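Local coordinates for segregation and condensation protein A (Thermococcus onnurineus, PDB 6IVH) that probably acts as the kleisin subunit of an archaeal Smc-based condensin involved in chromosome organisation, seen here as its N-terminal domain, at residues 26-34 / 102-110; 55-66 / 110-121. One frame throughout, in Å; residues are numbered along the deposited sequence.

The two contacts share helix 107-120 and meet at L110, which packs in both; their centres lie about 13 Å apart. Along the chain their segments alternate: 26-34 comes first, then 55-66, then 102-110 and 110-121. Interaction 1 closes a two-stranded antiparallel ribbon beside the start of helix 31-47, and interaction 2 lays the C-terminal helix across helix 54-72. Packing also joins the contacts directly, through I31 and L34 on L63 and Y105 on M66. Parts of the chain far apart in sequence are thereby drawn together in one compact, mainly helical domain, consistent with the N-terminal domain of a kleisin, in which most of the last modelled helix falls within a predicted coiled coil.

Interaction 1: 26-34 / 102-110; sequences PWNIDIVDL and ERYYTFDDL
A short antiparallel β-ribbon pairs I29 and D30 with Y105 and Y104 in this kleisin N-terminal domain; strand 29-30 runs directly into helix 31-47, and strand 104-105 reaches helix 107-120 through T106. I29 and Y105 form the hydrogen-bonded pair, I29 N giving to Y105 O at 2.8 Å and Y105 N returning to I29 O at 3.1 Å. Two residues on, past the non-hydrogen-bonded pair D30 and Y104, I31 N meets R103 O at 3.1 Å in an almost straight bond.

D30 is the polar centre of the contact. Its CG is anti to the backbone N (chi1 -165°), which brings the carboxylate beside R103. The arginine grips it side-on: NE reaches OD1 at 2.8 Å, and NH2 reaches the syn lone pair of OD2 at 3.0 Å, although the two planes are turned 52° apart. OD1 also caps helix 31-47 by accepting from V32 N, which comes from the face of the carboxylate opposite to R103 NE, so two donors hold this oxygen. V32 CG2 lies over the centre of the guanidinium, 3.7 Å above its plane. T106 occupies the N-cap of helix 107-120 in turn, with OG1 giving to D109 OD2 and weakly accepting from D109 N.

On the side of the ribbon that carries I29 and Y105, I29 CG2 rests on L110 CD1, while I29 CD1 approaches the edge of the F107 ring, 4.0 Å from CD2.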
loop_
_atom_site.group_PDB
_atom_site.type_symbol
_atom_site.label_atom_id
_atom_site.label_comp_id
_atom_site.label_asym_id
_atom_site.label_seq_id
_atom_site.Cartn_x
_atom_site.Cartn_y
_atom_site.Cartn_z
ATOM N N PRO A 26 9.781 -1.224 8.523
ATOM C CA PRO A 26 9.883 -0.003 7.706
ATOM C C PRO A 26 11.111 0.040 6.817
ATOM O O PRO A 26 11.094 0.733 5.792
ATOM C CB PRO A 26 9.912 1.117 8.754
ATOM C CG PRO A 26 9.329 0.514 9.987
ATOM C CD PRO A 26 9.698 -0.929 9.962
ATOM N N TRP A 27 12.178 -0.678 7.169
ATOM C CA TRP A 27 13.392 -0.629 6.366
ATOM C C TRP A 27 13.436 -1.697 5.277
ATOM O O TRP A 27 14.049 -1.463 4.229
ATOM C CB TRP A 27 14.631 -0.736 7.262
ATOM C CG TRP A 27 14.824 0.443 8.190
ATOM C CD1 TRP A 27 14.765 0.427 9.554
ATOM C CD2 TRP A 27 15.100 1.803 7.820
ATOM N NE1 TRP A 27 14.990 1.684 10.056
ATOM C CE2 TRP A 27 15.198 2.549 9.014
ATOM C CE3 TRP A 27 15.274 2.462 6.599
ATOM C CZ2 TRP A 27 15.461 3.917 9.022
ATOM C CZ3 TRP A 27 15.535 3.824 6.610
ATOM C CH2 TRP A 27 15.626 4.535 7.813
ATOM N N ASN A 28 12.805 -2.859 5.476
ATOM C CA ASN A 28 12.658 -3.832 4.388
ATOM C C ASN A 28 11.187 -4.258 4.290
ATOM O O ASN A 28 10.692 -5.149 4.983
ATOM C CB ASN A 28 13.660 -5.021 4.531
ATOM C CG ASN A 28 13.227 -6.111 5.514
ATOM O OD1 ASN A 28 12.543 -5.863 6.501
ATOM N ND2 ASN A 28 13.661 -7.338 5.241
ATOM N N ILE A 29 10.460 -3.584 3.409
ATOM C CA ILE A 29 9.062 -3.901 3.153
ATOM C C ILE A 29 8.993 -4.850 1.967
ATOM O O ILE A 29 9.619 -4.605 0.929
ATOM C CB ILE A 29 8.244 -2.627 2.883
ATOM C CG1 ILE A 29 8.434 -1.604 4.005
ATOM C CG2 ILE A 29 6.773 -2.970 2.710
ATOM C CD1 ILE A 29 7.602 -0.356 3.819
ATOM N N ASP A 30 8.239 -5.935 2.114
ATOM C CA ASP A 30 7.982 -6.853 1.009
ATOM C C ASP A 30 6.675 -6.432 0.345
ATOM O O ASP A 30 5.596 -6.607 0.921
ATOM C CB ASP A 30 7.917 -8.296 1.506
ATOM C CG ASP A 30 8.004 -9.312 0.376
ATOM O OD1 ASP A 30 7.634 -8.975 -0.769
ATOM O OD2 ASP A 30 8.446 -10.452 0.636
ATOM N N ILE A 31 6.770 -5.881 -0.870
ATOM C CA ILE A 31 5.593 -5.318 -1.531
ATOM C C ILE A 31 4.562 -6.400 -1.827
ATOM O O ILE A 31 3.358 -6.120 -1.896
ATOM C CB ILE A 31 6.005 -4.558 -2.810
ATOM C CG1 ILE A 31 4.833 -3.743 -3.357
ATOM C CG2 ILE A 31 6.504 -5.518 -3.872
ATOM C CD1 ILE A 31 4.313 -2.708 -2.393
ATOM N N VAL A 32 5.004 -7.647 -1.999
ATOM C CA VAL A 32 4.065 -8.747 -2.190
ATOM C C VAL A 32 3.350 -9.062 -0.882
ATOM O O VAL A 32 2.126 -9.234 -0.848
ATOM C CB VAL A 32 4.795 -9.982 -2.749
ATOM C CG1 VAL A 32 3.837 -11.157 -2.880
ATOM C CG2 VAL A 32 5.433 -9.657 -4.093
ATOM N N ASP A 33 4.103 -9.130 0.217
ATOM C CA ASP A 33 3.490 -9.397 1.512
ATOM C C ASP A 33 2.739 -8.181 2.040
ATOM O O ASP A 33 1.752 -8.332 2.767
ATOM C CB ASP A 33 4.557 -9.841 2.513
ATOM C CG ASP A 33 5.316 -11.069 2.047
ATOM O OD1 ASP A 33 4.782 -11.815 1.197
ATOM O OD2 ASP A 33 6.446 -11.291 2.533
ATOM N N LEU A 34 3.185 -6.973 1.681
ATOM C CA LEU A 34 2.525 -5.760 2.153
ATOM C C LEU A 34 1.157 -5.574 1.510
ATOM O O LEU A 34 0.250 -5.017 2.141
ATOM C CB LEU A 34 3.412 -4.543 1.878
ATOM C CG LEU A 34 2.993 -3.145 2.356
ATOM C CD1 LEU A 34 2.068 -2.435 1.367
ATOM C CD2 LEU A 34 2.356 -3.214 3.734
ATOM N N GLU A 102 10.957 -2.909 -8.295
ATOM C CA GLU A 102 11.583 -3.348 -7.058
ATOM C C GLU A 102 10.625 -4.254 -6.293
ATOM O O GLU A 102 9.402 -4.090 -6.359
ATOM C CB GLU A 102 11.980 -2.146 -6.184
ATOM C CG GLU A 102 12.501 -0.930 -6.960
ATOM C CD GLU A 102 14.018 -0.825 -6.969
ATOM O OE1 GLU A 102 14.531 0.310 -7.030
ATOM O OE2 GLU A 102 14.690 -1.874 -6.943
ATOM N N ARG A 103 11.191 -5.210 -5.558
ATOM C CA ARG A 103 10.402 -6.038 -4.656
ATOM C C ARG A 103 10.438 -5.550 -3.214
ATOM O O ARG A 103 9.425 -5.646 -2.515
ATOM C CB ARG A 103 10.876 -7.497 -4.712
ATOM C CG ARG A 103 10.396 -8.346 -3.543
ATOM C CD ARG A 103 9.734 -9.631 -3.992
ATOM N NE ARG A 103 8.992 -10.238 -2.893
ATOM C CZ ARG A 103 8.556 -11.491 -2.888
ATOM N NH1 ARG A 103 8.791 -12.277 -3.928
ATOM N NH2 ARG A 103 7.889 -11.959 -1.842
ATOM N N TYR A 104 11.564 -5.004 -2.762
ATOM C CA TYR A 104 11.713 -4.527 -1.395
ATOM C C TYR A 104 11.858 -3.010 -1.389
ATOM O O TYR A 104 12.643 -2.451 -2.162
ATOM C CB TYR A 104 12.912 -5.192 -0.716
ATOM C CG TYR A 104 12.755 -6.689 -0.562
ATOM C CD1 TYR A 104 12.147 -7.233 0.564
ATOM C CD2 TYR A 104 13.201 -7.558 -1.549
ATOM C CE1 TYR A 104 11.996 -8.602 0.703
ATOM C CE2 TYR A 104 13.055 -8.927 -1.418
ATOM C CZ TYR A 104 12.451 -9.444 -0.291
ATOM O OH TYR A 104 12.306 -10.806 -0.161
ATOM N N TYR A 105 11.095 -2.352 -0.515
ATOM C CA TYR A 105 11.088 -0.901 -0.396
ATOM C C TYR A 105 11.351 -0.493 1.046
ATOM O O TYR A 105 11.153 -1.270 1.983
ATOM C CB TYR A 105 9.745 -0.293 -0.836
ATOM C CG TYR A 105 9.478 -0.310 -2.322
ATOM C CD1 TYR A 105 9.532 0.859 -3.069
ATOM C CD2 TYR A 105 9.154 -1.491 -2.974
ATOM C CE1 TYR A 105 9.280 0.851 -4.425
ATOM C CE2 TYR A 105 8.901 -1.509 -4.331
ATOM C CZ TYR A 105 8.965 -0.337 -5.051
ATOM O OH TYR A 105 8.713 -0.356 -6.403
ATOM N N THR A 106 11.799 0.746 1.211
ATOM C CA THR A 106 11.719 1.405 2.503
ATOM C C THR A 106 10.389 2.148 2.593
ATOM O O THR A 106 9.684 2.332 1.599
ATOM C CB THR A 106 12.896 2.361 2.711
ATOM O OG1 THR A 106 12.885 3.371 1.696
ATOM C CG2 THR A 106 14.213 1.600 2.656
ATOM N N PHE A 107 10.040 2.574 3.809
ATOM C CA PHE A 107 8.728 3.181 4.004
ATOM C C PHE A 107 8.614 4.514 3.274
ATOM O O PHE A 107 7.592 4.788 2.636
ATOM C CB PHE A 107 8.436 3.355 5.493
ATOM C CG PHE A 107 7.017 3.746 5.781
ATOM C CD1 PHE A 107 6.710 5.018 6.234
ATOM C CD2 PHE A 107 5.984 2.845 5.575
ATOM C CE1 PHE A 107 5.401 5.378 6.492
ATOM C CE2 PHE A 107 4.674 3.200 5.828
ATOM C CZ PHE A 107 4.382 4.468 6.290
ATOM N N ASP A 108 9.651 5.353 3.351
ATOM C CA ASP A 108 9.614 6.620 2.628
ATOM C C ASP A 108 9.637 6.406 1.120
ATOM O O ASP A 108 9.000 7.165 0.381
ATOM C CB ASP A 108 10.780 7.512 3.058
ATOM C CG ASP A 108 10.713 7.896 4.525
ATOM O OD1 ASP A 108 9.860 8.734 4.885
ATOM O OD2 ASP A 108 11.518 7.362 5.318
ATOM N N ASP A 109 10.354 5.383 0.646
ATOM C CA ASP A 109 10.378 5.101 -0.787
ATOM C C ASP A 109 9.020 4.617 -1.280
ATOM O O ASP A 109 8.547 5.050 -2.339
ATOM C CB ASP A 109 11.464 4.074 -1.108
ATOM C CG ASP A 109 12.843 4.696 -1.220
ATOM O OD1 ASP A 109 12.944 5.831 -1.733
ATOM O OD2 ASP A 109 13.827 4.048 -0.800
ATOM N N LEU A 110 8.379 3.715 -0.529
ATOM C CA LEU A 110 7.053 3.237 -0.915
ATOM C C LEU A 110 6.035 4.371 -0.868
ATOM O O LEU A 110 5.165 4.470 -1.742
ATOM C CB LEU A 110 6.630 2.080 -0.006
ATOM C CG LEU A 110 5.628 1.032 -0.510
ATOM C CD1 LEU A 110 5.594 -0.155 0.430
ATOM C CD2 LEU A 110 4.229 1.588 -0.662
#

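Interaction 2: 55-66 / 110-121; sequences RAILAASILVRM and LLDALMDALEEA
L118 turns its CG anti to its carbonyl carbon (chi1 -79°), directing its branches at helix 54-72, and R55 bends at chi3 (82°) to lay its guanidinium alongside helix 107-120. The result is a knobs-into-holes contact between two crossing helices of the kleisin domain: L118 is the knob, seated among R55, L58, A59 and I62. The local axes pass 10.0 Å apart at a crossing angle of 114°.

In the central patch L118 CD2 touches L58 CD2 at 3.6 Å, the two leucines running antiparallel alongside one another, and also I62 CD1 at 3.7 Å. The other branch of I62 is used as well: CG2 packs on A117 CB at 3.7 Å and against L114 CD1, which in turn meets A59 CB. A59 and A117 contribute only their CB atoms, and the longer side chains pack directly against these. Helix 11-20 covers L114 through L15, and helix 31-47 backs A59 and L63 through Y38.

At the start of segment 55-66 the packing turns polar. L118 CD1 lies over one face of the R55 guanidinium, and M115, like M66 modelled as selenomethionine, places SE at its edge, 3.7 Å from NH2. R55 NH2 also makes a salt bridge to E119 OE1, the two flat groups nearly coplanar, but the modelled separation is so short that its exact length is doubtful. With an alanine in place of R55, the E119 carboxylate would probably be left without its cationic mate, and L118 CD1 would lose the flat group it lies over. At the other end of the contact, M66 sets its CE 4.1 Å from A113 CB, and L63 CD2 meets L110 CD2 at 4.2 Å.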
loop_
_atom_site.group_PDB
_atom_site.type_symbol
_atom_site.label_atom_id
_atom_site.label_comp_id
_atom_site.label_asym_id
_atom_site.label_seq_id
_atom_site.Cartn_x
_atom_site.Cartn_y
_atom_site.Cartn_z
ATOM N N ARG A 55 -8.732 7.491 -2.463
ATOM C CA ARG A 55 -7.311 7.222 -2.653
ATOM C C ARG A 55 -6.904 5.922 -1.972
ATOM O O ARG A 55 -6.096 5.156 -2.511
ATOM C CB ARG A 55 -6.477 8.394 -2.131
ATOM C CG ARG A 55 -6.904 9.740 -2.696
ATOM C CD ARG A 55 -6.080 10.891 -2.136
ATOM N NE ARG A 55 -4.807 11.060 -2.831
ATOM C CZ ARG A 55 -3.620 10.783 -2.300
ATOM N NH1 ARG A 55 -3.538 10.323 -1.059
ATOM N NH2 ARG A 55 -2.515 10.970 -3.008
ATOM N N ALA A 56 -7.462 5.648 -0.790
ATOM C CA ALA A 56 -7.189 4.381 -0.122
ATOM C C ALA A 56 -7.740 3.199 -0.912
ATOM O O ALA A 56 -7.166 2.105 -0.868
ATOM C CB ALA A 56 -7.768 4.393 1.292
ATOM N N ILE A 57 -8.846 3.396 -1.630
ATOM C CA ILE A 57 -9.359 2.345 -2.500
ATOM C C ILE A 57 -8.468 2.191 -3.725
ATOM O O ILE A 57 -8.123 1.072 -4.122
ATOM C CB ILE A 57 -10.818 2.644 -2.892
ATOM C CG1 ILE A 57 -11.724 2.621 -1.656
ATOM C CG2 ILE A 57 -11.306 1.658 -3.936
ATOM C CD1 ILE A 57 -13.156 3.028 -1.939
ATOM N N LEU A 58 -8.071 3.311 -4.334
ATOM C CA LEU A 58 -7.203 3.262 -5.506
ATOM C C LEU A 58 -5.819 2.720 -5.164
ATOM O O LEU A 58 -5.196 2.048 -5.996
ATOM C CB LEU A 58 -7.090 4.655 -6.128
ATOM C CG LEU A 58 -6.103 4.845 -7.282
ATOM C CD1 LEU A 58 -6.457 3.942 -8.452
ATOM C CD2 LEU A 58 -6.073 6.300 -7.714
ATOM N N ALA A 59 -5.326 2.995 -3.953
ATOM C CA ALA A 59 -4.008 2.507 -3.562
ATOM C C ALA A 59 -3.960 0.986 -3.524
ATOM O O ALA A 59 -2.898 0.393 -3.747
ATOM C CB ALA A 59 -3.616 3.089 -2.203
ATOM N N ALA A 60 -5.092 0.338 -3.242
ATOM C CA ALA A 60 -5.131 -1.122 -3.245
ATOM C C ALA A 60 -4.843 -1.674 -4.635
ATOM O O ALA A 60 -4.074 -2.630 -4.788
ATOM C CB ALA A 60 -6.488 -1.612 -2.738
ATOM N N SER A 61 -5.457 -1.080 -5.665
ATOM C CA SER A 61 -5.205 -1.521 -7.034
ATOM C C SER A 61 -3.747 -1.304 -7.421
ATOM O O SER A 61 -3.153 -2.129 -8.125
ATOM C CB SER A 61 -6.131 -0.785 -8.002
ATOM O OG SER A 61 -7.489 -0.917 -7.616
ATOM N N ILE A 62 -3.154 -0.199 -6.964
ATOM C CA ILE A 62 -1.754 0.074 -7.267
ATOM C C ILE A 62 -0.849 -0.951 -6.595
ATOM O O ILE A 62 0.083 -1.476 -7.216
ATOM C CB ILE A 62 -1.392 1.511 -6.850
ATOM C CG1 ILE A 62 -2.268 2.519 -7.600
ATOM C CG2 ILE A 62 0.087 1.780 -7.096
ATOM C CD1 ILE A 62 -2.074 3.954 -7.154
ATOM N N LEU A 63 -1.111 -1.258 -5.320
ATOM C CA LEU A 63 -0.294 -2.238 -4.613
ATOM C C LEU A 63 -0.422 -3.625 -5.226
ATOM O O LEU A 63 0.541 -4.401 -5.207
ATOM C CB LEU A 63 -0.676 -2.276 -3.133
ATOM C CG LEU A 63 -0.319 -1.029 -2.326
ATOM C CD1 LEU A 63 -0.749 -1.183 -0.875
ATOM C CD2 LEU A 63 1.172 -0.750 -2.422
ATOM N N VAL A 64 -1.595 -3.961 -5.768
ATOM C CA VAL A 64 -1.752 -5.249 -6.433
ATOM C C VAL A 64 -0.880 -5.312 -7.681
ATOM O O VAL A 64 -0.237 -6.333 -7.954
ATOM C CB VAL A 64 -3.234 -5.509 -6.756
ATOM C CG1 VAL A 64 -3.376 -6.731 -7.652
ATOM C CG2 VAL A 64 -4.025 -5.706 -5.474
ATOM N N ARG A 65 -0.833 -4.221 -8.451
ATOM C CA ARG A 65 0.035 -4.191 -9.624
ATOM C C ARG A 65 1.505 -4.227 -9.227
ATOM O O ARG A 65 2.305 -4.931 -9.854
ATOM C CB ARG A 65 -0.257 -2.953 -10.470
ATOM C CG ARG A 65 0.748 -2.740 -11.596
ATOM C CD ARG A 65 0.473 -1.461 -12.371
ATOM N NE ARG A 65 0.460 -0.284 -11.505
ATOM C CZ ARG A 65 1.548 0.379 -11.125
ATOM N NH1 ARG A 65 2.746 -0.020 -11.527
ATOM N NH2 ARG A 65 1.435 1.441 -10.338
HETATM N N MSE A 66 1.877 -3.483 -8.190
HETATM C CA MSE A 66 3.269 -3.425 -7.762
HETATM C C MSE A 66 3.749 -4.770 -7.229
HETATM O O MSE A 66 4.938 -5.084 -7.305
HETATM C CB MSE A 66 3.459 -2.338 -6.702
HETATM C CG MSE A 66 3.255 -0.931 -7.236
HETATM SE SE MSE A 66 3.451 0.437 -5.869
HETATM C CE MSE A 66 5.346 0.200 -5.491
ATOM N N LEU A 110 8.379 3.715 -0.529
ATOM C CA LEU A 110 7.053 3.237 -0.915
ATOM C C LEU A 110 6.035 4.371 -0.868
ATOM O O LEU A 110 5.165 4.470 -1.742
ATOM C CB LEU A 110 6.630 2.080 -0.006
ATOM C CG LEU A 110 5.628 1.032 -0.510
ATOM C CD1 LEU A 110 5.594 -0.155 0.430
ATOM C CD2 LEU A 110 4.229 1.588 -0.662
ATOM N N LEU A 111 6.135 5.237 0.145
ATOM C CA LEU A 111 5.257 6.399 0.238
ATOM C C LEU A 111 5.366 7.271 -1.007
ATOM O O LEU A 111 4.350 7.714 -1.555
ATOM C CB LEU A 111 5.603 7.198 1.499
ATOM C CG LEU A 111 4.770 7.019 2.769
ATOM C CD1 LEU A 111 3.486 7.811 2.733
ATOM C CD2 LEU A 111 4.461 5.551 2.995
ATOM N N ASP A 112 6.593 7.523 -1.473
ATOM C CA ASP A 112 6.780 8.306 -2.691
ATOM C C ASP A 112 6.311 7.539 -3.921
ATOM O O ASP A 112 5.670 8.112 -4.809
ATOM C CB ASP A 112 8.248 8.710 -2.841
ATOM C CG ASP A 112 8.595 9.965 -2.059
ATOM O OD1 ASP A 112 8.983 9.846 -0.876
ATOM O OD2 ASP A 112 8.479 11.071 -2.628
ATOM N N ALA A 113 6.617 6.240 -3.988
ATOM C CA ALA A 113 6.208 5.441 -5.140
ATOM C C ALA A 113 4.691 5.343 -5.238
ATOM O O ALA A 113 4.127 5.422 -6.338
ATOM C CB ALA A 113 6.832 4.048 -5.060
ATOM N N LEU A 114 4.008 5.175 -4.102
ATOM C CA LEU A 114 2.556 5.036 -4.140
ATOM C C LEU A 114 1.877 6.369 -4.435
ATOM O O LEU A 114 0.938 6.428 -5.238
ATOM C CB LEU A 114 2.049 4.444 -2.824
ATOM C CG LEU A 114 0.536 4.375 -2.641
ATOM C CD1 LEU A 114 -0.091 3.518 -3.719
ATOM C CD2 LEU A 114 0.177 3.833 -1.269
HETATM N N MSE A 115 2.336 7.446 -3.804
HETATM C CA MSE A 115 1.755 8.771 -4.028
HETATM C C MSE A 115 2.017 9.287 -5.441
HETATM O O MSE A 115 1.223 10.060 -5.980
HETATM C CB MSE A 115 2.289 9.776 -3.003
HETATM C CG MSE A 115 1.231 10.360 -2.070
HETATM SE SE MSE A 115 0.108 9.018 -1.214
HETATM C CE MSE A 115 1.278 8.509 0.253
ATOM N N ASP A 116 3.132 8.866 -6.043
ATOM C CA ASP A 116 3.374 9.208 -7.441
ATOM C C ASP A 116 2.407 8.470 -8.358
ATOM O O ASP A 116 1.924 9.036 -9.346
ATOM C CB ASP A 116 4.821 8.896 -7.826
ATOM C CG ASP A 116 5.768 10.045 -7.520
ATOM O OD1 ASP A 116 5.286 11.180 -7.313
ATOM O OD2 ASP A 116 6.995 9.813 -7.494
ATOM N N ALA A 117 2.109 7.207 -8.044
ATOM C CA ALA A 117 1.137 6.464 -8.834
ATOM C C ALA A 117 -0.282 6.957 -8.586
ATOM O O ALA A 117 -1.115 6.929 -9.500
ATOM C CB ALA A 117 1.240 4.970 -8.529
ATOM N N LEU A 118 -0.574 7.411 -7.366
ATOM C CA LEU A 118 -1.915 7.899 -7.060
ATOM C C LEU A 118 -2.223 9.189 -7.809
ATOM O O LEU A 118 -3.336 9.367 -8.315
ATOM C CB LEU A 118 -2.069 8.101 -5.553
ATOM C CG LEU A 118 -2.320 6.848 -4.714
ATOM C CD1 LEU A 118 -2.076 7.127 -3.245
ATOM C CD2 LEU A 118 -3.738 6.352 -4.926
ATOM N N GLU A 119 -1.250 10.099 -7.897
ATOM C CA GLU A 119 -1.508 11.398 -8.507
ATOM C C GLU A 119 -1.513 11.359 -10.029
ATOM O O GLU A 119 -2.168 12.204 -10.650
ATOM C CB GLU A 119 -0.488 12.427 -8.017
ATOM C CG GLU A 119 -0.998 13.294 -6.869
ATOM C CD GLU A 119 -1.023 12.563 -5.538
ATOM O OE1 GLU A 119 -2.127 12.206 -5.075
ATOM O OE2 GLU A 119 0.059 12.359 -4.948
ATOM N N GLU A 120 -0.812 10.413 -10.649
ATOM C CA GLU A 120 -0.899 10.271 -12.095
ATOM C C GLU A 120 -2.019 9.335 -12.529
ATOM O O GLU A 120 -2.334 9.282 -13.723
ATOM C CB GLU A 120 0.437 9.789 -12.674
ATOM C CG GLU A 120 1.205 10.882 -13.412
ATOM C CD GLU A 120 2.164 10.327 -14.449
ATOM O OE1 GLU A 120 3.322 10.022 -14.094
ATOM O OE2 GLU A 120 1.755 10.193 -15.622
ATOM N N ALA A 121 -2.631 8.608 -11.601
ATOM C CA ALA A 121 -3.813 7.819 -11.920
ATOM C C ALA A 121 -4.990 8.752 -12.193
ATOM O O ALA A 121 -6.142 8.323 -12.225
ATOM C CB ALA A 121 -4.140 6.858 -10.792
#